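Local coordinates for protein Myo-inositol phosphohydrolase (Mitsuokella multacida, PDB 4WU3) that binds inositol-(1,3,4,5)-tetrakisphosphate and, as a PTP-like phosphatase of the phytase family, probably removes phosphate groups from inositol hexakisphosphate, at residues Lys51-Asp56 against Gly131-Trp136; Thr167-Tyr172 against Val187-Val192; Tyr505-Thr510 against Ile520-Asn525; Pro515-Ile520 against Ser621-Leu626. The protein carries 2 engineered substitutions. All blocks are in the same frame, centred on the assembly; numbering follows the deposited sequence.

Interaction 1: Lys51-Asp56 against Gly131-Trp136; sequences KIDRAD and GTAVSW
A classic beta bulge sets two residues, Asp53 and Arg54, opposite the single Ala133, interrupting the antiparallel pairing of strands 49-54 and 132-137. Ala133 O accepts both amides from the same face of its carbonyl plane, Asp53 N at 2.6 Å and Arg54 N at 3.2 Å. Before the bulge Lys51 and Ser135 form a hydrogen-bonded pair; after it Arg54 O receives Ala133 N. The extra residue turns the chain at a corner and brings the Asp53 carboxylate over Ser135, whose OG donates to the syn lone pair of Asp53 OD1 (2.6 Å). That same oxygen forms a salt bridge with Lys51 NZ at 2.8 Å, the lysine chain bending at chi2 (86°), which carries its amine alongside the bulge. On the other face of the sheet, Ile52 CG2 meets Thr132 CG2 at 4.0 Å. Two donors grip Asp53 OD1, while OD2 is held by Arg122, so the buried carboxylate is probably ionised and has little freedom to rotate. Phe174 adds a cation-pi contact to Lys51. Asp56 OD2 lies 3.3 Å from Gly131 CA, and its OD1 accepts from Ser98 OG and the backbone N of Lys100. A water accepts from Asp56 N and sits 2.6 Å from Thr132 OG1.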
# COMPACT_ATOMS: atom_id res chain seq x y z
N LYS A 51 -7.79 17.38 -19.13
CA LYS A 51 -6.73 18.37 -19.04
C LYS A 51 -5.61 18.11 -20.03
O LYS A 51 -5.51 17.03 -20.62
CB LYS A 51 -6.19 18.46 -17.62
CG LYS A 51 -5.62 17.16 -17.08
CD LYS A 51 -4.17 16.95 -17.46
CE LYS A 51 -3.51 16.02 -16.45
NZ LYS A 51 -2.12 15.67 -16.81
N ILE A 52 -4.76 19.12 -20.18
CA ILE A 52 -3.64 19.08 -21.09
C ILE A 52 -2.45 18.36 -20.45
O ILE A 52 -2.02 18.71 -19.36
CB ILE A 52 -3.26 20.52 -21.51
CG1 ILE A 52 -4.40 21.15 -22.33
CG2 ILE A 52 -1.96 20.55 -22.29
CD1 ILE A 52 -4.25 22.63 -22.58
N ASP A 53 -1.94 17.34 -21.13
CA ASP A 53 -0.76 16.61 -20.68
C ASP A 53 0.49 17.29 -21.24
O ASP A 53 1.42 17.62 -20.49
CB ASP A 53 -0.79 15.16 -21.19
CG ASP A 53 -1.88 14.31 -20.53
OD1 ASP A 53 -2.32 14.62 -19.41
OD2 ASP A 53 -2.28 13.31 -21.16
N ARG A 54 0.51 17.46 -22.56
CA ARG A 54 1.63 18.07 -23.27
C ARG A 54 1.15 19.03 -24.36
O ARG A 54 0.47 18.62 -25.30
CB ARG A 54 2.51 17.00 -23.93
CG ARG A 54 3.03 15.91 -23.00
CD ARG A 54 3.92 16.47 -21.92
NE ARG A 54 5.17 16.95 -22.48
CZ ARG A 54 6.12 17.55 -21.78
NH1 ARG A 54 5.99 17.73 -20.48
NH2 ARG A 54 7.23 17.94 -22.39
N ALA A 55 1.51 20.30 -24.21
CA ALA A 55 1.31 21.28 -25.26
C ALA A 55 2.17 20.85 -26.42
O ALA A 55 3.23 20.26 -26.22
CB ALA A 55 1.70 22.67 -24.77
N ASP A 56 1.74 21.15 -27.64
CA ASP A 56 2.44 20.68 -28.83
C ASP A 56 3.62 21.57 -29.19
O ASP A 56 3.45 22.64 -29.75
CB ASP A 56 1.49 20.59 -30.02
CG ASP A 56 1.96 19.60 -31.05
OD1 ASP A 56 2.93 18.86 -30.76
OD2 ASP A 56 1.35 19.54 -32.14
N GLY A 131 -2.17 17.79 -32.27
CA GLY A 131 -0.94 17.28 -31.68
C GLY A 131 -0.85 17.39 -30.16
O GLY A 131 0.09 16.89 -29.56
N THR A 132 -1.83 18.03 -29.54
CA THR A 132 -1.82 18.25 -28.10
C THR A 132 -2.26 17.00 -27.35
O THR A 132 -3.29 16.39 -27.68
CB THR A 132 -2.76 19.39 -27.68
OG1 THR A 132 -2.45 20.59 -28.42
CG2 THR A 132 -2.62 19.66 -26.18
N ALA A 133 -1.49 16.60 -26.34
CA ALA A 133 -1.84 15.43 -25.55
C ALA A 133 -2.72 15.84 -24.40
O ALA A 133 -2.41 16.76 -23.65
CB ALA A 133 -0.60 14.72 -25.04
N VAL A 134 -3.83 15.12 -24.26
CA VAL A 134 -4.78 15.36 -23.19
C VAL A 134 -5.12 14.06 -22.47
O VAL A 134 -4.93 12.97 -23.02
CB VAL A 134 -6.08 15.96 -23.73
CG1 VAL A 134 -5.78 17.23 -24.50
CG2 VAL A 134 -6.79 14.95 -24.62
N SER A 135 -5.62 14.16 -21.25
CA SER A 135 -6.01 12.98 -20.51
C SER A 135 -7.10 13.32 -19.52
O SER A 135 -7.31 14.47 -19.20
CB SER A 135 -4.81 12.38 -19.76
OG SER A 135 -4.40 13.22 -18.69
N TRP A 136 -7.80 12.29 -19.04
CA TRP A 136 -8.83 12.46 -18.04
C TRP A 136 -8.24 12.22 -16.66
O TRP A 136 -7.83 11.11 -16.31
CB TRP A 136 -10.02 11.54 -18.34
CG TRP A 136 -10.86 12.08 -19.43
CD1 TRP A 136 -12.00 12.83 -19.29
CD2 TRP A 136 -10.63 11.96 -20.83
NE1 TRP A 136 -12.49 13.17 -20.53
CE2 TRP A 136 -11.66 12.64 -21.49
CE3 TRP A 136 -9.65 11.32 -21.60
CZ2 TRP A 136 -11.75 12.71 -22.87
CZ3 TRP A 136 -9.73 11.40 -22.96
CH2 TRP A 136 -10.77 12.09 -23.59
O HOH W 1 -1.05 22.75 -27.81

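Interaction 2: Thr167-Tyr172 against Val187-Val192; sequences TVKSIY and VNYNKV
Thr167 O receives the amide of Tyr189 at 2.9 Å, a nearly straight N-H...O bond (164°) whose donor stands above the carbonyl plane. Beyond the non-hydrogen-bonded pair Val168-Asn188, Lys169 and Val187 exchange both backbone bonds, Val187 N to Lys169 O at 2.9 Å and Lys169 N to Val187 O at 3.1 Å. These bonds zip up the open end of the beta hairpin made by strands 168-175 and 180-188. A water donates to Thr167 O and accepts from Asn188 ND2, tying the amide side chain to the main chain just before strand 168-175. Asn188 lies side by side with Val168, ND2 being 3.7 Å from CG2. Tyr189 has its CG between the backbone N and the carbonyl carbon (chi1 62°), which lays the ring against Thr167: the CA of that threonine stands 4.2 Å from the ring centroid, 8° off the normal, in a CH-pi contact. Lys169 CB comes to the ring edge, and the hydroxyl is anchored on Leu163 O. On the inner side Ile171 CG1 packs on Val187 CG2 at 3.7 Å, and Ile171 continues to Leu50 and Ile52. The main chain thus supplies the direct hydrogen bonds, while the side chains add mostly packing.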
# COMPACT_ATOMS: atom_id res chain seq x y z
N THR A 167 -14.92 21.45 -32.49
CA THR A 167 -13.60 21.83 -33.00
C THR A 167 -12.88 22.76 -32.04
O THR A 167 -11.77 23.23 -32.32
CB THR A 167 -13.71 22.54 -34.36
OG1 THR A 167 -14.53 23.71 -34.22
CG2 THR A 167 -14.30 21.60 -35.39
N VAL A 168 -13.50 23.03 -30.91
CA VAL A 168 -12.91 23.86 -29.88
C VAL A 168 -13.50 23.46 -28.53
O VAL A 168 -14.68 23.09 -28.44
CB VAL A 168 -13.16 25.35 -30.18
CG1 VAL A 168 -14.65 25.60 -30.35
CG2 VAL A 168 -12.57 26.22 -29.08
N LYS A 169 -12.67 23.48 -27.50
CA LYS A 169 -13.07 23.04 -26.18
C LYS A 169 -12.20 23.68 -25.11
O LYS A 169 -10.99 23.81 -25.27
CB LYS A 169 -12.94 21.51 -26.07
CG LYS A 169 -13.87 20.87 -25.07
CD LYS A 169 -14.60 19.70 -25.67
CE LYS A 169 -15.53 19.00 -24.70
NZ LYS A 169 -16.95 19.43 -24.88
N SER A 170 -12.85 24.08 -24.02
CA SER A 170 -12.15 24.58 -22.86
C SER A 170 -11.51 23.39 -22.16
O SER A 170 -12.21 22.47 -21.75
CB SER A 170 -13.13 25.31 -21.92
OG SER A 170 -12.44 25.94 -20.86
N ILE A 171 -10.19 23.38 -22.05
CA ILE A 171 -9.48 22.24 -21.45
C ILE A 171 -8.58 22.72 -20.32
O ILE A 171 -7.80 23.67 -20.48
CB ILE A 171 -8.56 21.53 -22.45
CG1 ILE A 171 -9.32 21.18 -23.73
CG2 ILE A 171 -7.97 20.28 -21.82
CD1 ILE A 171 -10.11 19.90 -23.65
N TYR A 172 -8.69 22.05 -19.18
CA TYR A 172 -7.93 22.46 -18.00
C TYR A 172 -6.43 22.35 -18.28
O TYR A 172 -5.98 21.49 -19.05
CB TYR A 172 -8.30 21.63 -16.76
CG TYR A 172 -9.68 21.91 -16.19
CD1 TYR A 172 -9.93 23.04 -15.42
CD2 TYR A 172 -10.73 21.02 -16.40
CE1 TYR A 172 -11.19 23.29 -14.90
CE2 TYR A 172 -11.99 21.26 -15.88
CZ TYR A 172 -12.21 22.39 -15.13
OH TYR A 172 -13.47 22.62 -14.61
N VAL A 187 -8.74 25.00 -26.64
CA VAL A 187 -7.92 24.24 -27.56
C VAL A 187 -8.70 24.04 -28.86
O VAL A 187 -9.85 23.58 -28.84
CB VAL A 187 -7.59 22.87 -26.96
CG1 VAL A 187 -6.78 22.04 -27.94
CG2 VAL A 187 -6.83 23.05 -25.66
N ASN A 188 -8.08 24.41 -29.98
CA ASN A 188 -8.72 24.24 -31.27
C ASN A 188 -8.18 22.99 -31.92
O ASN A 188 -6.99 22.72 -31.82
CB ASN A 188 -8.45 25.44 -32.19
CG ASN A 188 -9.01 26.72 -31.65
OD1 ASN A 188 -8.32 27.48 -30.98
ND2 ASN A 188 -10.25 26.97 -31.92
N TYR A 189 -9.04 22.24 -32.58
CA TYR A 189 -8.65 20.97 -33.16
C TYR A 189 -9.64 20.56 -34.23
O TYR A 189 -10.80 20.97 -34.20
CB TYR A 189 -8.58 19.89 -32.07
CG TYR A 189 -9.90 19.60 -31.37
CD1 TYR A 189 -10.32 20.37 -30.28
CD2 TYR A 189 -10.71 18.54 -31.78
CE1 TYR A 189 -11.53 20.10 -29.64
CE2 TYR A 189 -11.91 18.27 -31.15
CZ TYR A 189 -12.31 19.04 -30.08
OH TYR A 189 -13.51 18.77 -29.45
N ASN A 190 -9.19 19.75 -35.16
CA ASN A 190 -10.10 19.11 -36.10
C ASN A 190 -9.78 17.63 -36.23
O ASN A 190 -10.19 16.97 -37.17
CB ASN A 190 -10.02 19.80 -37.46
CG ASN A 190 -8.63 19.78 -38.04
OD1 ASN A 190 -7.84 18.87 -37.75
ND2 ASN A 190 -8.32 20.78 -38.86
N LYS A 191 -9.04 17.13 -35.24
CA LYS A 191 -8.67 15.72 -35.16
C LYS A 191 -8.70 15.22 -33.72
O LYS A 191 -8.17 15.88 -32.84
CB LYS A 191 -7.25 15.54 -35.64
CG LYS A 191 -7.14 15.03 -37.05
CD LYS A 191 -5.69 14.73 -37.38
CE LYS A 191 -4.99 15.89 -38.04
NZ LYS A 191 -3.58 15.53 -38.35
N VAL A 192 -9.27 14.05 -33.51
CA VAL A 192 -9.24 13.40 -32.20
C VAL A 192 -8.71 11.98 -32.40
O VAL A 192 -9.22 11.23 -33.23
CB VAL A 192 -10.64 13.36 -31.56
CG1 VAL A 192 -10.55 12.85 -30.13
CG2 VAL A 192 -11.29 14.74 -31.59
O HOH W 2 -11.19 25.10 -34.24

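Interaction 3: Tyr505-Thr510 against Ile520-Asn525; sequences YRIAAT and IDEFIN
Tyr505 and Ile507 face Glu522 and Phe523 where strand 503-509 and helix 517-529 run almost antiparallel, the axes of the two short segments 9.3 Å apart at an angle of 161°. The strand lies at the edge of a mixed five-stranded sheet, and the chain returns along it as a helix, a beta-alpha step of the PTP-like phosphatase fold. The polar centre is the bond from Tyr505 OH to Glu522 OE2, 2.6 Å long, which uses the anti lone pair of that oxygen. Ring and carboxylate stand nearly perpendicular, 88° apart. Glu522 spans the gap because its CG is anti to the backbone N (chi1 178°) and the chain stays extended beyond; its CG lies in the plane of the tyrosine ring, at the edge, as does Ile507 CG1. Lys449 forms a salt bridge with the same OE2, donates to Arg506 O and makes a cation-pi contact with the Tyr505 ring. Two waters complete the network: one donates to Tyr505 OH and Glu522 O, each at 2.8 Å, and another links Glu522 OE1 to Ala508 N. Beneath this polar layer Ile507 CD1 reaches Phe523 CB at 3.9 Å, and the isoleucine also touches Tyr550 of helix 545-558. With a phenylalanine in place of Tyr505, Glu522 OE2 would probably lose its phenol donor while keeping the Lys449 salt bridge, and the first water an anchor. Strand and helix are therefore joined by a carboxylate that is probably ionised, its charge shared between a phenol and an ammonium group, over an apolar seam.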
# COMPACT_ATOMS: atom_id res chain seq x y z
N TYR A 505 -29.22 -25.41 -28.08
CA TYR A 505 -28.04 -24.71 -28.54
C TYR A 505 -27.43 -23.92 -27.38
O TYR A 505 -28.13 -23.35 -26.56
CB TYR A 505 -28.36 -23.79 -29.73
CG TYR A 505 -27.12 -23.34 -30.46
CD1 TYR A 505 -26.60 -24.07 -31.52
CD2 TYR A 505 -26.44 -22.20 -30.07
CE1 TYR A 505 -25.43 -23.68 -32.16
CE2 TYR A 505 -25.28 -21.79 -30.70
CZ TYR A 505 -24.77 -22.54 -31.75
OH TYR A 505 -23.61 -22.13 -32.36
N ARG A 506 -26.10 -23.93 -27.32
CA ARG A 506 -25.37 -23.34 -26.22
C ARG A 506 -24.49 -22.18 -26.67
O ARG A 506 -23.67 -22.34 -27.56
CB ARG A 506 -24.47 -24.42 -25.59
CG ARG A 506 -23.65 -23.94 -24.40
CD ARG A 506 -24.54 -23.70 -23.20
NE ARG A 506 -23.77 -23.50 -21.99
CZ ARG A 506 -23.37 -24.48 -21.17
NH1 ARG A 506 -23.65 -25.74 -21.44
NH2 ARG A 506 -22.68 -24.18 -20.09
N ILE A 507 -24.67 -21.01 -26.06
CA ILE A 507 -23.70 -19.93 -26.19
C ILE A 507 -23.14 -19.64 -24.80
O ILE A 507 -23.89 -19.42 -23.84
CB ILE A 507 -24.33 -18.66 -26.82
CG1 ILE A 507 -24.87 -18.98 -28.21
CG2 ILE A 507 -23.30 -17.54 -26.91
CD1 ILE A 507 -25.72 -17.89 -28.82
N ALA A 508 -21.82 -19.68 -24.69
CA ALA A 508 -21.16 -19.53 -23.40
C ALA A 508 -20.94 -18.06 -23.04
O ALA A 508 -19.81 -17.56 -23.06
CB ALA A 508 -19.85 -20.30 -23.40
N ALA A 509 -22.02 -17.37 -22.67
CA ALA A 509 -21.96 -15.94 -22.39
C ALA A 509 -21.64 -15.71 -20.92
O ALA A 509 -22.26 -16.30 -20.04
CB ALA A 509 -23.27 -15.27 -22.77
N THR A 510 -20.65 -14.86 -20.65
CA THR A 510 -20.21 -14.61 -19.28
C THR A 510 -21.25 -13.79 -18.54
O THR A 510 -21.79 -12.84 -19.07
CB THR A 510 -18.87 -13.87 -19.25
OG1 THR A 510 -17.89 -14.65 -19.94
CG2 THR A 510 -18.42 -13.65 -17.80
N ILE A 520 -22.00 -12.93 -29.99
CA ILE A 520 -23.09 -12.33 -30.76
C ILE A 520 -23.05 -12.84 -32.20
O ILE A 520 -24.09 -13.11 -32.79
CB ILE A 520 -23.03 -10.79 -30.71
CG1 ILE A 520 -23.38 -10.30 -29.30
CG2 ILE A 520 -23.98 -10.17 -31.72
CD1 ILE A 520 -23.38 -8.80 -29.14
N ASP A 521 -21.85 -12.96 -32.75
CA ASP A 521 -21.66 -13.53 -34.09
C ASP A 521 -22.20 -14.96 -34.13
O ASP A 521 -22.83 -15.36 -35.12
CB ASP A 521 -20.18 -13.58 -34.45
CG ASP A 521 -19.69 -12.31 -35.09
OD1 ASP A 521 -20.52 -11.45 -35.41
OD2 ASP A 521 -18.46 -12.18 -35.27
N GLU A 522 -21.92 -15.73 -33.09
CA GLU A 522 -22.42 -17.10 -33.01
C GLU A 522 -23.93 -17.08 -33.10
O GLU A 522 -24.51 -17.86 -33.83
CB GLU A 522 -21.95 -17.81 -31.73
CG GLU A 522 -22.49 -19.24 -31.59
CD GLU A 522 -21.66 -20.11 -30.66
OE1 GLU A 522 -20.75 -19.60 -29.97
OE2 GLU A 522 -21.93 -21.33 -30.61
N PHE A 523 -24.58 -16.17 -32.38
CA PHE A 523 -26.03 -16.10 -32.46
C PHE A 523 -26.53 -15.68 -33.85
O PHE A 523 -27.51 -16.23 -34.35
CB PHE A 523 -26.61 -15.16 -31.42
CG PHE A 523 -28.12 -15.05 -31.50
CD1 PHE A 523 -28.92 -16.15 -31.21
CD2 PHE A 523 -28.72 -13.87 -31.86
CE1 PHE A 523 -30.30 -16.07 -31.29
CE2 PHE A 523 -30.11 -13.78 -31.95
CZ PHE A 523 -30.90 -14.89 -31.66
N ILE A 524 -25.88 -14.71 -34.47
CA ILE A 524 -26.34 -14.24 -35.78
C ILE A 524 -26.20 -15.36 -36.81
O ILE A 524 -27.12 -15.65 -37.58
CB ILE A 524 -25.57 -12.99 -36.21
CG1 ILE A 524 -25.94 -11.84 -35.26
CG2 ILE A 524 -25.86 -12.63 -37.66
CD1 ILE A 524 -25.05 -10.62 -35.39
N ASN A 525 -25.05 -16.02 -36.79
CA ASN A 525 -24.86 -17.18 -37.63
C ASN A 525 -25.96 -18.21 -37.38
O ASN A 525 -26.56 -18.73 -38.32
CB ASN A 525 -23.48 -17.77 -37.41
CG ASN A 525 -22.38 -16.86 -37.93
OD1 ASN A 525 -22.64 -15.94 -38.70
ND2 ASN A 525 -21.15 -17.12 -37.51
O HOH W 3 -23.65 -20.43 -34.53
O HOH W 4 -20.01 -19.28 -26.88

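Interaction 4: Pro515-Ile520 against Ser621-Leu626; sequences PSAANI and SWSQWL
Ala517 and Ser623, with CA atoms 5.6 Å apart, bring together the first turns of two helices, 517-529 and 622-626, each N-capped by a serine. Ser516 OG accepts from Asn519 N, while Ser621 and Gln624 form a capping box in which the return bond from Ser621 N to Gln624 OE1 is weak. No direct hydrogen bond joins the segments; the indole of Trp622 fills the interface. Its CG is anti to the backbone N (chi1 167°), which swings the ring across to the other helix. Ile520 CG2 lies over one face, 4.1 Å from the centroid of the five-membered ring, and Leu626 CG covers the opposite face of the indole. Ala517 CA comes up in plane at the edge, 3.7 Å from Trp622 CD1. Edge-to-face contacts with Phe606 and Tyr609 tie the tryptophan to helix 593-613. Replacing Trp622 with an alanine is likely to open a gap between the two helices, leaving Ile520 and Leu626 without the indole they cover. Ala517 CB rests 3.3 Å from Ser623 OG, itself hydrogen-bonded to Asp521. In the plane of the indole a water accepts from Trp622 NE1 at 3.0 Å and donates to Pro515 O, also at 3.0 Å.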
# COMPACT_ATOMS: atom_id res chain seq x y z
N PRO A 515 -22.60 -9.45 -23.87
CA PRO A 515 -22.12 -10.58 -24.65
C PRO A 515 -20.95 -10.21 -25.57
O PRO A 515 -20.98 -9.16 -26.21
CB PRO A 515 -23.34 -11.00 -25.45
CG PRO A 515 -24.49 -10.58 -24.61
CD PRO A 515 -24.06 -9.30 -23.95
N SER A 516 -19.93 -11.05 -25.64
CA SER A 516 -18.77 -10.76 -26.47
C SER A 516 -19.14 -10.74 -27.95
O SER A 516 -20.14 -11.33 -28.36
CB SER A 516 -17.66 -11.78 -26.22
OG SER A 516 -17.98 -13.01 -26.83
N ALA A 517 -18.32 -10.07 -28.74
CA ALA A 517 -18.48 -10.05 -30.19
C ALA A 517 -18.63 -11.45 -30.76
O ALA A 517 -19.53 -11.70 -31.55
CB ALA A 517 -17.28 -9.37 -30.83
N ALA A 518 -17.74 -12.36 -30.35
CA ALA A 518 -17.78 -13.74 -30.82
C ALA A 518 -19.12 -14.37 -30.49
O ALA A 518 -19.71 -15.07 -31.31
CB ALA A 518 -16.66 -14.55 -30.20
N ASN A 519 -19.60 -14.12 -29.27
CA ASN A 519 -20.84 -14.70 -28.81
C ASN A 519 -22.06 -14.19 -29.58
O ASN A 519 -23.01 -14.93 -29.81
CB ASN A 519 -21.01 -14.46 -27.31
CG ASN A 519 -20.16 -15.40 -26.49
OD1 ASN A 519 -19.58 -16.34 -27.03
ND2 ASN A 519 -20.06 -15.15 -25.19
N ILE A 520 -22.00 -12.93 -29.99
CA ILE A 520 -23.09 -12.33 -30.76
C ILE A 520 -23.05 -12.84 -32.20
O ILE A 520 -24.09 -13.11 -32.79
CB ILE A 520 -23.03 -10.79 -30.71
CG1 ILE A 520 -23.38 -10.30 -29.30
CG2 ILE A 520 -23.98 -10.17 -31.72
CD1 ILE A 520 -23.38 -8.80 -29.14
N SER A 621 -20.60 -9.36 -40.67
CA SER A 621 -20.74 -9.79 -39.29
C SER A 621 -20.60 -8.62 -38.32
O SER A 621 -20.09 -7.56 -38.67
CB SER A 621 -19.71 -10.86 -38.95
OG SER A 621 -18.42 -10.29 -38.87
N TRP A 622 -21.06 -8.84 -37.09
CA TRP A 622 -20.96 -7.87 -36.01
C TRP A 622 -19.50 -7.56 -35.68
O TRP A 622 -19.14 -6.40 -35.47
CB TRP A 622 -21.69 -8.41 -34.78
CG TRP A 622 -21.45 -7.72 -33.46
CD1 TRP A 622 -20.84 -8.25 -32.38
CD2 TRP A 622 -21.88 -6.40 -33.08
NE1 TRP A 622 -20.84 -7.36 -31.34
CE2 TRP A 622 -21.47 -6.21 -31.74
CE3 TRP A 622 -22.56 -5.37 -33.73
CZ2 TRP A 622 -21.71 -5.03 -31.05
CZ3 TRP A 622 -22.79 -4.20 -33.04
CH2 TRP A 622 -22.38 -4.04 -31.71
N SER A 623 -18.66 -8.59 -35.65
CA SER A 623 -17.24 -8.41 -35.37
C SER A 623 -16.55 -7.58 -36.45
O SER A 623 -15.80 -6.66 -36.14
CB SER A 623 -16.55 -9.77 -35.23
OG SER A 623 -16.91 -10.37 -34.00
N GLN A 624 -16.80 -7.90 -37.72
CA GLN A 624 -16.24 -7.14 -38.84
C GLN A 624 -16.73 -5.69 -38.81
O GLN A 624 -15.96 -4.76 -38.98
CB GLN A 624 -16.59 -7.81 -40.18
CG GLN A 624 -15.94 -9.18 -40.40
CD GLN A 624 -16.56 -9.94 -41.56
OE1 GLN A 624 -17.56 -9.52 -42.13
NE2 GLN A 624 -15.97 -11.10 -41.89
N TRP A 625 -18.03 -5.50 -38.56
CA TRP A 625 -18.60 -4.17 -38.46
C TRP A 625 -17.93 -3.35 -37.36
O TRP A 625 -17.54 -2.20 -37.58
CB TRP A 625 -20.11 -4.26 -38.21
CG TRP A 625 -20.83 -2.93 -38.26
CD1 TRP A 625 -21.24 -2.26 -39.38
CD2 TRP A 625 -21.23 -2.11 -37.15
NE1 TRP A 625 -21.88 -1.09 -39.04
CE2 TRP A 625 -21.88 -0.97 -37.67
CE3 TRP A 625 -21.10 -2.23 -35.76
CZ2 TRP A 625 -22.39 0.05 -36.86
CZ3 TRP A 625 -21.61 -1.22 -34.95
CH2 TRP A 625 -22.25 -0.10 -35.50
N LEU A 626 -17.80 -3.93 -36.17
CA LEU A 626 -17.11 -3.27 -35.08
C LEU A 626 -15.72 -2.84 -35.52
O LEU A 626 -15.27 -1.74 -35.22
CB LEU A 626 -16.98 -4.20 -33.87
CG LEU A 626 -18.22 -4.41 -33.01
CD1 LEU A 626 -17.90 -5.34 -31.85
CD2 LEU A 626 -18.75 -3.08 -32.51
O HOH W 5 -20.05 -7.37 -28.41

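How the interactions relate
The four contacts fall into two pairs at separate ends of the chain. Interactions 1 and 2, with centres about 10 Å apart, touch where Ile52 N probably bonds to Tyr172 O (2.9 Å) and Ile171 packs on Lys51 and Ile52, so the bulged strand lies against the hairpin. Interactions 3 and 4, also about 10 Å between centres, share Ile520 and are joined through Asp521 and by a probable hydrogen bond between Ala508 O and Asn519 ND2 (3.2 Å). Centres of interactions 1 and 3 are about 41 Å apart. The side chains of Arg506 and Lys51 are each about 12 and 13 Å from a bound inositol tetrakisphosphate. Ala509 O accepts from Arg546 NH1, and Arg546 lines such a pocket.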